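Local coordinates for LPXTG cell wall surface protein (Streptococcus gordonii, PDB 4IGB) that is displayed on the streptococcal cell wall and probably serves in adhesion, represented here by its N-terminal N1 and N2 domains, at residues K334-E339 with I377-K382; V324-E329 with T356-T361; T87-Q92 with I168-G173. All coordinates share one frame; numbering follows the deposited sequence.

Interaction 1 of 3, residues K334-E339 with I377-K382; sequences KELKVE and IIITYK
Leu-336 and Tyr-381 form a non-hydrogen-bonded pair between antiparallel strands, and their side chains lie alongside each other. From CB onward the leucine meets three residues in turn. Leu-336 CB rests 3.4 Å from Thr-380 O. With Leu-336 CG lodged between the backbone N and the carbonyl carbon (chi1 63°), the two methyls divide: CD2 meets Tyr-381 CE1 at 4.0 Å, while CD1 reaches Ile-379 CG2 at 4.2 Å. Farther along the same face, Val-338 CG2 touches Ile-377 CG2 at 3.8 Å.

Backbone bonds pair Lys-337 with Thr-380 and Glu-339 with Ile-378 in both directions. At the other end Lys-382 O is shared by the N-H groups of Lys-334 and, weakly, Glu-335, which makes a classic bulge in the ladder. On the face of Lys-337, Glu-339 and Thr-380, Lys-337 NZ forms a salt bridge with Glu-339 OE2 at 3.2 Å, and a water joins that carboxylate to Thr-380 OG1.

Strand 377-385 is hydrogen-bonded along its other side to strand 298-305. The apolar face turns toward a second layer of the N2 domain, where Leu-336 and Ile-379 pack on Val-362 of strand 359-364 and Tyr-381 on Gln-325 of strand 321-326.

Interaction 2 of 3, residues V324-E329 with T356-T361; sequences VQKFDE and TGQTVT
Gln-325 and Val-360 bond to each other in both directions through their backbones, as a hydrogen-bonded antiparallel pair. Beyond the regular strand, Phe-327 N donates to Gln-358 O over 2.9 Å in an almost straight bond (172°), which carries the pairing into the type II' turn from Thr-356 to Thr-359. Gly-357 supplies the positive phi of this turn.

Apolar contact is concentrated on the ring of Phe-327. Val-360 CG2 approaches the ring edge, near its plane, and comes 3.7 Å from Phe-327 CE2. Gln-325 CG of the same segment lies over one ring face, toward the rim, while the amide of that glutamine is engaged by Asn-399.

Polar and solvent-mediated contacts gather round Lys-326. Its CG points away from the backbone N (chi1 177°), and a bend at the next bond (chi2 48°) carries the chain across Thr-359 at about a right angle, with Lys-326 CD 3.1 Å from Thr-359 OG1. The ammonium group then stands over the turn, where NZ donates to two waters. One, 2.6 Å from Lys-326 NZ, donates a hydrogen bond to Thr-356 O and also bonds to Thr-359 OG1. The other accepts from both NZ and Gln-358 N, and so mediates between two donors. Beside the ammonium group, Gln-358 CB also packs 3.4 Å from Phe-327 O, and Gln-358 NE2 donates to Leu-331 O.

The chemistry thus differs from place to place in this part of the N2 domain. Gln-325, Val-360 and the Phe-327 ring are buried, whereas the lysine end over the turn is hydrated; there the positive charge lies near the Thr-359 hydroxyl and, through water, the Thr-356 carbonyl, and is probably stabilised by them and by the waters.

Interaction 3 of 3, residues T87-Q92 with I168-G173; sequences TVNGKQ and IRYADG
Lys-91 lies across the ring of Tyr-170 at about a right angle, and this overlap is the tight part of the contact. Lys-91 CB sits 3.4 Å from Tyr-170 CD1, and Lys-91 CD stands over the middle of the ring in a CH-pi contact, 3.7 Å from the centroid. Because the lysine chain is extended beyond CG, it continues over the same face until Lys-91 NZ makes a cation-pi approach, 4.8 Å from the centroid of Tyr-170. The ammonium group also forms a salt bridge with Asp-172, Lys-91 NZ to Asp-172 OD2 being 3.4 Å, and both of these groups bond to Thr-174 OG1. Packing on the neighbouring Leu-178 further embeds the ring, whose hydroxyl bonds to Asp-177.

Apart from one firm backbone bond, from Ala-171 N to Gln-92 O at 2.9 Å, the grip slackens elsewhere. Asn-89 ND2 reaches Tyr-170 OH in only a weak hydrogen bond of 3.3 Å. Beside the backbone bond, water takes over: one molecule accepts from Asp-172 N and donates to both Gln-92 O and Asp-172 OD1, and a second spans Gln-92 N and the same carboxylate oxygen, the latter link being weak. On this more open side the Gln-92 chain lies along the Ala-171 methyl, with Gln-92 NE2 3.5 Å from Ala-171 CB, and its amide turns to Asp-94.

Asn-89 and Gly-90, both with positive phi, occupy the corners of a type I' turn from Val-88 to Lys-91. This is the two-residue loop of a classic beta hairpin joining strands 72-88 and 91-106. The contact sets that hairpin end against the end of strand 158-170, the next antiparallel strand in a large sheet of the N1 domain.

Followed from the N terminus, the chain first closes interaction 3, a loop of 75 residues within the N1 domain that brings the end of strand 158-170 back to the earlier hairpin. The other two contacts come later, in the N2 domain, and they cross: 324-329 opens, 334-339 follows, 356-361 closes interaction 2, and 377-382 closes interaction 1. Their side chains touch, so strands consecutive in sequence are joined to different partners, and the packing between them is consistent with two facing layers of a beta sandwich. Interaction 3 stays apart, its nearest atoms about 13 Å from interaction 2 and about 17 Å from interaction 1.

Interaction 1 of 3, residues K334-E339 with I377-K382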
ATOM      1  N   LYS D 334      29.275 -11.271  22.798  1.00 36.94           N
ATOM      2  CA  LYS D 334      29.935 -12.529  23.113  1.00 41.30           C
ATOM      3  C   LYS D 334      29.359 -13.677  22.301  1.00 34.90           C
ATOM      4  O   LYS D 334      30.087 -14.426  21.653  1.00 42.96           O
ATOM      5  CB  LYS D 334      29.839 -12.833  24.611  1.00 37.06           C
ATOM      6  CG  LYS D 334      30.537 -11.801  25.492  1.00 39.36           C
ATOM      7  CD  LYS D 334      31.031 -12.427  26.791  1.00 62.98           C
ATOM      8  CE  LYS D 334      32.114 -13.467  26.520  1.00 73.85           C
ATOM      9  NZ  LYS D 334      32.672 -14.054  27.772  1.00 69.90           N
ATOM     10  N   GLU D 335      28.043 -13.804  22.333  1.00 35.10           N
ATOM     11  CA  GLU D 335      27.371 -14.902  21.663  1.00 37.45           C
ATOM     12  C   GLU D 335      25.866 -14.730  21.813  1.00 40.39           C
ATOM     13  O   GLU D 335      25.404 -13.841  22.531  1.00 40.05           O
ATOM     14  CB  GLU D 335      27.808 -16.239  22.268  1.00 34.77           C
ATOM     15  CG  GLU D 335      27.576 -16.338  23.768  1.00 42.40           C
ATOM     16  CD  GLU D 335      28.128 -17.621  24.365  1.00 52.46           C
ATOM     17  OE1 GLU D 335      27.366 -18.340  25.054  1.00 51.58           O
ATOM     18  OE2 GLU D 335      29.327 -17.904  24.151  1.00 57.97           O
ATOM     19  N   LEU D 336      25.106 -15.575  21.128  1.00 29.78           N
ATOM     20  CA  LEU D 336      23.663 -15.567  21.275  1.00 32.27           C
ATOM     21  C   LEU D 336      23.135 -16.982  21.129  1.00 33.51           C
ATOM     22  O   LEU D 336      23.810 -17.846  20.569  1.00 42.96           O
ATOM     23  CB  LEU D 336      23.042 -14.671  20.206  1.00 25.53           C
ATOM     24  CG  LEU D 336      23.255 -15.109  18.759  1.00 27.00           C
ATOM     25  CD1 LEU D 336      22.182 -16.094  18.344  1.00 31.88           C
ATOM     26  CD2 LEU D 336      23.262 -13.902  17.825  1.00 25.28           C
ATOM     27  N   LYS D 337      21.936 -17.222  21.643  1.00 33.51           N
ATOM     28  CA  LYS D 337      21.179 -18.403  21.247  1.00 36.65           C
ATOM     29  C   LYS D 337      19.799 -17.984  20.746  1.00 39.29           C
ATOM     30  O   LYS D 337      19.349 -16.869  21.009  1.00 42.65           O
ATOM     31  CB  LYS D 337      21.100 -19.449  22.374  1.00 42.87           C
ATOM     32  CG  LYS D 337      20.064 -19.225  23.474  1.00 46.29           C
ATOM     33  CD  LYS D 337      20.168 -20.351  24.515  1.00 47.69           C
ATOM     34  CE  LYS D 337      18.996 -20.361  25.489  1.00 61.96           C
ATOM     35  NZ  LYS D 337      18.937 -19.141  26.345  1.00 67.69           N
ATOM     36  N   VAL D 338      19.143 -18.853  19.990  1.00 30.54           N
ATOM     37  CA  VAL D 338      17.769 -18.587  19.618  1.00 29.26           C
ATOM     38  C   VAL D 338      16.908 -19.831  19.810  1.00 39.42           C
ATOM     39  O   VAL D 338      17.272 -20.930  19.392  1.00 44.08           O
ATOM     40  CB  VAL D 338      17.636 -17.980  18.198  1.00 34.64           C
ATOM     41  CG1 VAL D 338      19.006 -17.721  17.587  1.00 25.96           C
ATOM     42  CG2 VAL D 338      16.795 -18.862  17.309  1.00 32.51           C
ATOM     43  N   GLU D 339      15.783 -19.649  20.489  1.00 30.12           N
ATOM     44  CA  GLU D 339      14.871 -20.741  20.765  1.00 38.36           C
ATOM     45  C   GLU D 339      13.583 -20.522  19.998  1.00 37.67           C
ATOM     46  O   GLU D 339      13.216 -19.390  19.688  1.00 38.13           O
ATOM     47  CB  GLU D 339      14.562 -20.819  22.265  1.00 35.63           C
ATOM     48  CG  GLU D 339      15.796 -20.750  23.157  1.00 50.05           C
ATOM     49  CD  GLU D 339      15.444 -20.568  24.626  1.00 61.52           C
ATOM     50  OE1 GLU D 339      14.638 -21.366  25.156  1.00 55.27           O
ATOM     51  OE2 GLU D 339      15.969 -19.617  25.247  1.00 68.04           O
ATOM     52  N   ILE D 377      10.224 -16.548  17.964  1.00 33.74           N
ATOM     53  CA  ILE D 377      11.655 -16.780  17.924  1.00 26.39           C
ATOM     54  C   ILE D 377      12.310 -15.867  18.952  1.00 35.97           C
ATOM     55  O   ILE D 377      12.286 -14.643  18.814  1.00 36.01           O
ATOM     56  CB  ILE D 377      12.239 -16.506  16.530  1.00 27.61           C
ATOM     57  CG1 ILE D 377      11.646 -17.470  15.498  1.00 33.96           C
ATOM     58  CG2 ILE D 377      13.745 -16.644  16.552  1.00 22.80           C
ATOM     59  CD1 ILE D 377      11.701 -16.951  14.078  1.00 28.25           C
ATOM     60  N   ILE D 378      12.862 -16.471  20.000  1.00 28.35           N
ATOM     61  CA  ILE D 378      13.526 -15.723  21.056  1.00 28.92           C
ATOM     62  C   ILE D 378      15.006 -15.714  20.760  1.00 34.95           C
ATOM     63  O   ILE D 378      15.627 -16.767  20.646  1.00 41.08           O
ATOM     64  CB  ILE D 378      13.344 -16.389  22.431  1.00 33.82           C
ATOM     65  CG1 ILE D 378      12.043 -17.191  22.484  1.00 39.65           C
ATOM     66  CG2 ILE D 378      13.413 -15.356  23.544  1.00 33.49           C
ATOM     67  CD1 ILE D 378      10.822 -16.347  22.525  1.00 43.55           C
ATOM     68  N   ILE D 379      15.576 -14.530  20.611  1.00 30.97           N
ATOM     69  CA  ILE D 379      17.013 -14.419  20.505  1.00 23.38           C
ATOM     70  C   ILE D 379      17.528 -13.806  21.801  1.00 36.01           C
ATOM     71  O   ILE D 379      17.172 -12.682  22.148  1.00 36.85           O
ATOM     72  CB  ILE D 379      17.435 -13.549  19.306  1.00 34.43           C
ATOM     73  CG1 ILE D 379      16.741 -14.024  18.027  1.00 27.12           C
ATOM     74  CG2 ILE D 379      18.933 -13.592  19.119  1.00 27.12           C
ATOM     75  CD1 ILE D 379      17.172 -13.270  16.796  1.00 27.15           C
ATOM     76  N   THR D 380      18.333 -14.566  22.537  1.00 31.69           N
ATOM     77  CA  THR D 380      18.978 -14.050  23.733  1.00 26.08           C
ATOM     78  C   THR D 380      20.440 -13.714  23.417  1.00 31.63           C
ATOM     79  O   THR D 380      21.221 -14.597  23.060  1.00 30.19           O
ATOM     80  CB  THR D 380      18.904 -15.068  24.881  1.00 29.67           C
ATOM     81  OG1 THR D 380      17.538 -15.460  25.087  1.00 35.64           O
ATOM     82  CG2 THR D 380      19.459 -14.471  26.168  1.00 29.81           C
ATOM     83  N   TYR D 381      20.795 -12.436  23.528  1.00 30.78           N
ATOM     84  CA  TYR D 381      22.153 -11.985  23.245  1.00 24.51           C
ATOM     85  C   TYR D 381      22.969 -11.831  24.528  1.00 36.67           C
ATOM     86  O   TYR D 381      22.588 -11.074  25.426  1.00 37.85           O
ATOM     87  CB  TYR D 381      22.149 -10.629  22.540  1.00 26.78           C
ATOM     88  CG  TYR D 381      21.288 -10.528  21.306  1.00 34.64           C
ATOM     89  CD1 TYR D 381      21.803 -10.821  20.043  1.00 31.43           C
ATOM     90  CD2 TYR D 381      19.972 -10.104  21.395  1.00 30.51           C
ATOM     91  CE1 TYR D 381      21.019 -10.711  18.905  1.00 33.84           C
ATOM     92  CE2 TYR D 381      19.179  -9.988  20.265  1.00 31.62           C
ATOM     93  CZ  TYR D 381      19.703 -10.291  19.022  1.00 31.09           C
ATOM     94  OH  TYR D 381      18.908 -10.175  17.902  1.00 27.74           O
ATOM     95  N   LYS D 382      24.101 -12.523  24.607  1.00 30.62           N
ATOM     96  CA  LYS D 382      25.025 -12.321  25.716  1.00 31.97           C
ATOM     97  C   LYS D 382      26.069 -11.277  25.341  1.00 28.20           C
ATOM     98  O   LYS D 382      26.737 -11.381  24.309  1.00 35.33           O
ATOM     99  CB  LYS D 382      25.684 -13.634  26.139  1.00 36.32           C
ATOM    100  CG  LYS D 382      24.747 -14.568  26.890  1.00 43.47           C
ATOM    101  CD  LYS D 382      25.444 -15.853  27.313  1.00 53.47           C
ATOM    102  CE  LYS D 382      24.528 -16.714  28.178  1.00 59.98           C
ATOM    103  NZ  LYS D 382      25.160 -18.015  28.548  1.00 65.39           N
TER
HETATM  104  O   HOH W   1      16.973 -17.424  23.466  1.00 30.99           O

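Interaction 2 of 3, residues V324-E329 with T356-T361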
ATOM      1  N   VAL D 324      17.905  -7.673  13.057  1.00 27.94           N
ATOM      2  CA  VAL D 324      19.074  -6.816  13.116  1.00 25.72           C
ATOM      3  C   VAL D 324      19.240  -6.221  14.506  1.00 39.02           C
ATOM      4  O   VAL D 324      18.386  -5.469  14.981  1.00 34.31           O
ATOM      5  CB  VAL D 324      18.993  -5.684  12.100  1.00 30.04           C
ATOM      6  CG1 VAL D 324      20.240  -4.811  12.198  1.00 32.36           C
ATOM      7  CG2 VAL D 324      18.844  -6.258  10.702  1.00 25.39           C
ATOM      8  N   GLN D 325      20.337  -6.583  15.162  1.00 27.93           N
ATOM      9  CA  GLN D 325      20.681  -6.019  16.456  1.00 22.99           C
ATOM     10  C   GLN D 325      21.917  -5.156  16.283  1.00 36.55           C
ATOM     11  O   GLN D 325      22.805  -5.475  15.486  1.00 34.37           O
ATOM     12  CB  GLN D 325      20.952  -7.132  17.474  1.00 34.63           C
ATOM     13  CG  GLN D 325      21.585  -6.662  18.771  1.00 38.35           C
ATOM     14  CD  GLN D 325      20.678  -5.757  19.600  1.00 35.55           C
ATOM     15  OE1 GLN D 325      20.509  -4.578  19.298  1.00 32.82           O
ATOM     16  NE2 GLN D 325      20.108  -6.309  20.660  1.00 29.59           N
ATOM     17  N   LYS D 326      21.965  -4.052  17.017  1.00 37.31           N
ATOM     18  CA  LYS D 326      23.105  -3.152  16.974  1.00 26.35           C
ATOM     19  C   LYS D 326      23.492  -2.755  18.396  1.00 33.62           C
ATOM     20  O   LYS D 326      22.737  -2.078  19.084  1.00 32.86           O
ATOM     21  CB  LYS D 326      22.774  -1.914  16.138  1.00 32.20           C
ATOM     22  CG  LYS D 326      23.898  -0.882  16.113  1.00 47.43           C
ATOM     23  CD  LYS D 326      25.230  -1.544  15.801  1.00 50.43           C
ATOM     24  CE  LYS D 326      26.228  -0.546  15.231  1.00 60.26           C
ATOM     25  NZ  LYS D 326      27.320  -1.261  14.501  1.00 64.64           N
ATOM     26  N   PHE D 327      24.666  -3.180  18.839  1.00 27.22           N
ATOM     27  CA  PHE D 327      25.044  -2.941  20.219  1.00 27.10           C
ATOM     28  C   PHE D 327      25.714  -1.591  20.446  1.00 32.19           C
ATOM     29  O   PHE D 327      26.431  -1.086  19.586  1.00 36.08           O
ATOM     30  CB  PHE D 327      25.928  -4.074  20.723  1.00 34.06           C
ATOM     31  CG  PHE D 327      25.258  -5.411  20.692  1.00 34.81           C
ATOM     32  CD1 PHE D 327      24.191  -5.684  21.539  1.00 33.37           C
ATOM     33  CD2 PHE D 327      25.684  -6.396  19.821  1.00 27.35           C
ATOM     34  CE1 PHE D 327      23.571  -6.927  21.523  1.00 33.22           C
ATOM     35  CE2 PHE D 327      25.066  -7.637  19.793  1.00 30.76           C
ATOM     36  CZ  PHE D 327      24.006  -7.902  20.648  1.00 29.83           C
ATOM     37  N   ASP D 328      25.454  -1.013  21.613  1.00 33.93           N
ATOM     38  CA  ASP D 328      26.141   0.190  22.054  1.00 37.62           C
ATOM     39  C   ASP D 328      27.624  -0.127  22.183  1.00 40.32           C
ATOM     40  O   ASP D 328      28.001  -1.062  22.894  1.00 37.33           O
ATOM     41  CB  ASP D 328      25.588   0.637  23.412  1.00 30.79           C
ATOM     42  CG  ASP D 328      26.174   1.965  23.885  1.00 43.44           C
ATOM     43  OD1 ASP D 328      25.510   3.004  23.702  1.00 46.33           O
ATOM     44  OD2 ASP D 328      27.296   1.970  24.445  1.00 41.31           O
ATOM     45  N   GLU D 329      28.465   0.621  21.476  1.00 39.55           N
ATOM     46  CA  GLU D 329      29.894   0.509  21.702  1.00 37.59           C
ATOM     47  C   GLU D 329      30.091   0.831  23.178  1.00 44.40           C
ATOM     48  O   GLU D 329      29.680   1.889  23.643  1.00 51.13           O
ATOM     49  CB  GLU D 329      30.685   1.464  20.806  1.00 43.44           C
ATOM     50  CG  GLU D 329      30.294   2.930  20.911  1.00 60.50           C
ATOM     51  CD  GLU D 329      31.232   3.834  20.117  1.00 83.59           C
ATOM     52  OE1 GLU D 329      32.466   3.719  20.299  1.00 80.49           O
ATOM     53  OE2 GLU D 329      30.738   4.650  19.305  1.00 87.43           O
ATOM     54  N   THR D 356      29.149  -7.562  11.860  1.00 31.05           N
ATOM     55  CA  THR D 356      29.926  -6.493  11.254  1.00 32.25           C
ATOM     56  C   THR D 356      30.058  -5.337  12.229  1.00 40.89           C
ATOM     57  O   THR D 356      29.134  -4.536  12.387  1.00 43.65           O
ATOM     58  CB  THR D 356      29.276  -5.978   9.961  1.00 43.71           C
ATOM     59  OG1 THR D 356      29.093  -7.071   9.051  1.00 48.06           O
ATOM     60  CG2 THR D 356      30.159  -4.925   9.313  1.00 39.79           C
ATOM     61  N   GLY D 357      31.217  -5.245  12.874  1.00 39.44           N
ATOM     62  CA  GLY D 357      31.414  -4.261  13.917  1.00 31.24           C
ATOM     63  C   GLY D 357      30.462  -4.573  15.050  1.00 39.55           C
ATOM     64  O   GLY D 357      30.412  -5.710  15.528  1.00 35.47           O
ATOM     65  N   GLN D 358      29.686  -3.573  15.460  1.00 37.79           N
ATOM     66  CA  GLN D 358      28.728  -3.742  16.555  1.00 38.13           C
ATOM     67  C   GLN D 358      27.358  -4.270  16.100  1.00 36.32           C
ATOM     68  O   GLN D 358      26.426  -4.376  16.900  1.00 42.40           O
ATOM     69  CB  GLN D 358      28.572  -2.427  17.332  1.00 32.55           C
ATOM     70  CG  GLN D 358      29.847  -1.980  18.052  1.00 31.31           C
ATOM     71  CD  GLN D 358      30.225  -2.907  19.197  1.00 40.09           C
ATOM     72  OE1 GLN D 358      30.901  -3.919  18.999  1.00 37.10           O
ATOM     73  NE2 GLN D 358      29.778  -2.571  20.404  1.00 37.36           N
ATOM     74  N   THR D 359      27.235  -4.597  14.819  1.00 33.92           N
ATOM     75  CA  THR D 359      25.972  -5.086  14.270  1.00 29.46           C
ATOM     76  C   THR D 359      25.960  -6.604  14.118  1.00 36.24           C
ATOM     77  O   THR D 359      26.818  -7.180  13.448  1.00 43.93           O
ATOM     78  CB  THR D 359      25.658  -4.422  12.916  1.00 23.78           C
ATOM     79  OG1 THR D 359      25.341  -3.043  13.131  1.00 31.32           O
ATOM     80  CG2 THR D 359      24.468  -5.089  12.255  1.00 28.45           C
ATOM     81  N   VAL D 360      24.988  -7.252  14.750  1.00 30.96           N
ATOM     82  CA  VAL D 360      24.830  -8.698  14.649  1.00 22.21           C
ATOM     83  C   VAL D 360      23.462  -9.032  14.065  1.00 32.76           C
ATOM     84  O   VAL D 360      22.425  -8.713  14.655  1.00 35.14           O
ATOM     85  CB  VAL D 360      24.992  -9.384  16.022  1.00 28.40           C
ATOM     86  CG1 VAL D 360      24.824 -10.894  15.897  1.00 28.58           C
ATOM     87  CG2 VAL D 360      26.346  -9.035  16.640  1.00 27.74           C
ATOM     88  N   THR D 361      23.467  -9.674  12.902  1.00 30.59           N
ATOM     89  CA  THR D 361      22.232 -10.017  12.211  1.00 30.44           C
ATOM     90  C   THR D 361      22.000 -11.520  12.208  1.00 36.89           C
ATOM     91  O   THR D 361      22.863 -12.293  11.781  1.00 35.75           O
ATOM     92  CB  THR D 361      22.271  -9.540  10.761  1.00 31.45           C
ATOM     93  OG1 THR D 361      22.453  -8.120  10.736  1.00 30.06           O
ATOM     94  CG2 THR D 361      20.982  -9.916  10.033  1.00 30.72           C
TER
HETATM   95  O   HOH W   2      27.973  -2.061  12.169  1.00 41.72           O
HETATM   96  O   HOH W   3      29.865  -0.836  14.723  1.00 44.07           O

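Interaction 3 of 3, residues T87-Q92 with I168-G173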
ATOM      1  N   THR D  87      -0.515   6.866  11.641  1.00 26.10           N
ATOM      2  CA  THR D  87       0.698   6.956  12.441  1.00 23.16           C
ATOM      3  C   THR D  87       1.358   5.595  12.463  1.00 28.51           C
ATOM      4  O   THR D  87       0.730   4.604  12.832  1.00 26.16           O
ATOM      5  CB  THR D  87       0.395   7.335  13.904  1.00 31.20           C
ATOM      6  OG1 THR D  87      -0.282   8.595  13.954  1.00 38.56           O
ATOM      7  CG2 THR D  87       1.681   7.419  14.713  1.00 26.20           C
ATOM      8  N   VAL D  88       2.630   5.550  12.085  1.00 22.92           N
ATOM      9  CA  VAL D  88       3.340   4.290  11.942  1.00 27.18           C
ATOM     10  C   VAL D  88       4.730   4.437  12.529  1.00 35.53           C
ATOM     11  O   VAL D  88       5.478   5.332  12.127  1.00 29.49           O
ATOM     12  CB  VAL D  88       3.458   3.892  10.463  1.00 25.78           C
ATOM     13  CG1 VAL D  88       4.187   2.561  10.325  1.00 27.72           C
ATOM     14  CG2 VAL D  88       2.076   3.834   9.820  1.00 20.31           C
ATOM     15  N   ASN D  89       5.061   3.565  13.485  1.00 32.92           N
ATOM     16  CA  ASN D  89       6.339   3.622  14.192  1.00 25.87           C
ATOM     17  C   ASN D  89       6.490   4.950  14.943  1.00 29.63           C
ATOM     18  O   ASN D  89       7.590   5.482  15.084  1.00 34.45           O
ATOM     19  CB  ASN D  89       7.513   3.397  13.232  1.00 30.43           C
ATOM     20  CG  ASN D  89       7.464   2.020  12.538  1.00 41.55           C
ATOM     21  OD1 ASN D  89       6.921   1.048  13.079  1.00 39.50           O
ATOM     22  ND2 ASN D  89       8.033   1.945  11.336  1.00 38.51           N
ATOM     23  N   GLY D  90       5.367   5.477  15.418  1.00 26.33           N
ATOM     24  CA  GLY D  90       5.353   6.746  16.119  1.00 35.21           C
ATOM     25  C   GLY D  90       5.430   7.968  15.210  1.00 30.89           C
ATOM     26  O   GLY D  90       5.387   9.092  15.693  1.00 34.05           O
ATOM     27  N   LYS D  91       5.538   7.752  13.901  1.00 28.86           N
ATOM     28  CA  LYS D  91       5.700   8.847  12.948  1.00 25.54           C
ATOM     29  C   LYS D  91       4.429   9.134  12.151  1.00 33.81           C
ATOM     30  O   LYS D  91       3.741   8.214  11.693  1.00 26.82           O
ATOM     31  CB  LYS D  91       6.852   8.549  11.985  1.00 29.08           C
ATOM     32  CG  LYS D  91       8.214   8.438  12.659  1.00 29.05           C
ATOM     33  CD  LYS D  91       9.332   8.424  11.627  1.00 30.02           C
ATOM     34  CE  LYS D  91      10.698   8.487  12.294  1.00 41.31           C
ATOM     35  NZ  LYS D  91      11.817   8.374  11.309  1.00 53.02           N
ATOM     36  N   GLN D  92       4.111  10.413  11.977  1.00 29.91           N
ATOM     37  CA  GLN D  92       2.959  10.765  11.174  1.00 22.46           C
ATOM     38  C   GLN D  92       3.243  10.416   9.721  1.00 20.21           C
ATOM     39  O   GLN D  92       4.351  10.627   9.226  1.00 23.76           O
ATOM     40  CB  GLN D  92       2.607  12.243  11.317  1.00 20.73           C
ATOM     41  CG  GLN D  92       1.532  12.709  10.354  1.00 23.51           C
ATOM     42  CD  GLN D  92       1.287  14.207  10.439  1.00 29.52           C
ATOM     43  OE1 GLN D  92       1.158  14.774  11.537  1.00 23.67           O
ATOM     44  NE2 GLN D  92       1.227  14.859   9.282  1.00 21.24           N
ATOM     45  N   ILE D 168       3.489   7.274  -0.016  1.00 17.63           N
ATOM     46  CA  ILE D 168       3.344   7.617   1.386  1.00 22.13           C
ATOM     47  C   ILE D 168       4.692   8.078   1.906  1.00 22.43           C
ATOM     48  O   ILE D 168       5.732   7.585   1.462  1.00 20.03           O
ATOM     49  CB  ILE D 168       2.812   6.447   2.209  1.00 20.45           C
ATOM     50  CG1 ILE D 168       3.680   5.200   2.009  1.00 19.63           C
ATOM     51  CG2 ILE D 168       1.375   6.151   1.804  1.00 22.22           C
ATOM     52  CD1 ILE D 168       3.132   3.956   2.770  1.00 21.99           C
ATOM     53  N   ARG D 169       4.667   9.043   2.825  1.00 21.72           N
ATOM     54  CA  ARG D 169       5.881   9.637   3.367  1.00 20.28           C
ATOM     55  C   ARG D 169       5.735   9.937   4.845  1.00 23.32           C
ATOM     56  O   ARG D 169       4.670  10.358   5.296  1.00 23.56           O
ATOM     57  CB  ARG D 169       6.187  10.959   2.664  1.00 24.92           C
ATOM     58  CG  ARG D 169       6.752  10.840   1.271  1.00 35.22           C
ATOM     59  CD  ARG D 169       7.324  12.192   0.845  1.00 39.78           C
ATOM     60  NE  ARG D 169       6.731  12.645  -0.410  1.00 45.62           N
ATOM     61  CZ  ARG D 169       6.769  13.898  -0.859  1.00 46.06           C
ATOM     62  NH1 ARG D 169       7.375  14.851  -0.151  1.00 45.45           N
ATOM     63  NH2 ARG D 169       6.196  14.199  -2.017  1.00 40.38           N
ATOM     64  N   TYR D 170       6.808   9.741   5.600  1.00 22.29           N
ATOM     65  CA  TYR D 170       6.855  10.274   6.952  1.00 23.10           C
ATOM     66  C   TYR D 170       6.778  11.797   6.859  1.00 24.01           C
ATOM     67  O   TYR D 170       7.584  12.418   6.169  1.00 24.95           O
ATOM     68  CB  TYR D 170       8.149   9.854   7.654  1.00 18.97           C
ATOM     69  CG  TYR D 170       8.208   8.387   8.034  1.00 24.16           C
ATOM     70  CD1 TYR D 170       7.158   7.779   8.716  1.00 23.65           C
ATOM     71  CD2 TYR D 170       9.303   7.607   7.691  1.00 29.97           C
ATOM     72  CE1 TYR D 170       7.207   6.435   9.061  1.00 32.62           C
ATOM     73  CE2 TYR D 170       9.366   6.260   8.037  1.00 32.79           C
ATOM     74  CZ  TYR D 170       8.315   5.680   8.716  1.00 34.44           C
ATOM     75  OH  TYR D 170       8.381   4.345   9.052  1.00 33.40           O
ATOM     76  N   ALA D 171       5.801  12.399   7.524  1.00 23.03           N
ATOM     77  CA  ALA D 171       5.749  13.861   7.601  1.00 22.98           C
ATOM     78  C   ALA D 171       7.105  14.404   8.090  1.00 28.76           C
ATOM     79  O   ALA D 171       7.551  15.458   7.660  1.00 31.62           O
ATOM     80  CB  ALA D 171       4.618  14.312   8.506  1.00 18.03           C
ATOM     81  N   ASP D 172       7.745  13.648   8.976  1.00 29.47           N
ATOM     82  CA  ASP D 172       9.126  13.858   9.434  1.00 35.10           C
ATOM     83  C   ASP D 172      10.044  14.471   8.394  1.00 37.59           C
ATOM     84  O   ASP D 172      10.851  15.350   8.691  1.00 37.59           O
ATOM     85  CB  ASP D 172       9.751  12.501   9.778  1.00 24.05           C
ATOM     86  CG  ASP D 172       9.872  12.275  11.251  1.00 31.90           C
ATOM     87  OD1 ASP D 172       9.038  12.812  12.002  1.00 47.82           O
ATOM     88  OD2 ASP D 172      10.803  11.555  11.661  1.00 47.97           O
ATOM     89  N   GLY D 173       9.947  13.952   7.180  1.00 31.74           N
ATOM     90  CA  GLY D 173      10.937  14.216   6.161  1.00 35.77           C
ATOM     91  C   GLY D 173      12.019  13.154   6.230  1.00 35.36           C
ATOM     92  O   GLY D 173      12.933  13.138   5.407  1.00 40.21           O
TER
HETATM   93  O   HOH W   4       6.736  11.936  10.605  1.00 33.39           O
HETATM   94  O   HOH W   5       6.049  12.469  13.528  1.00 43.48           O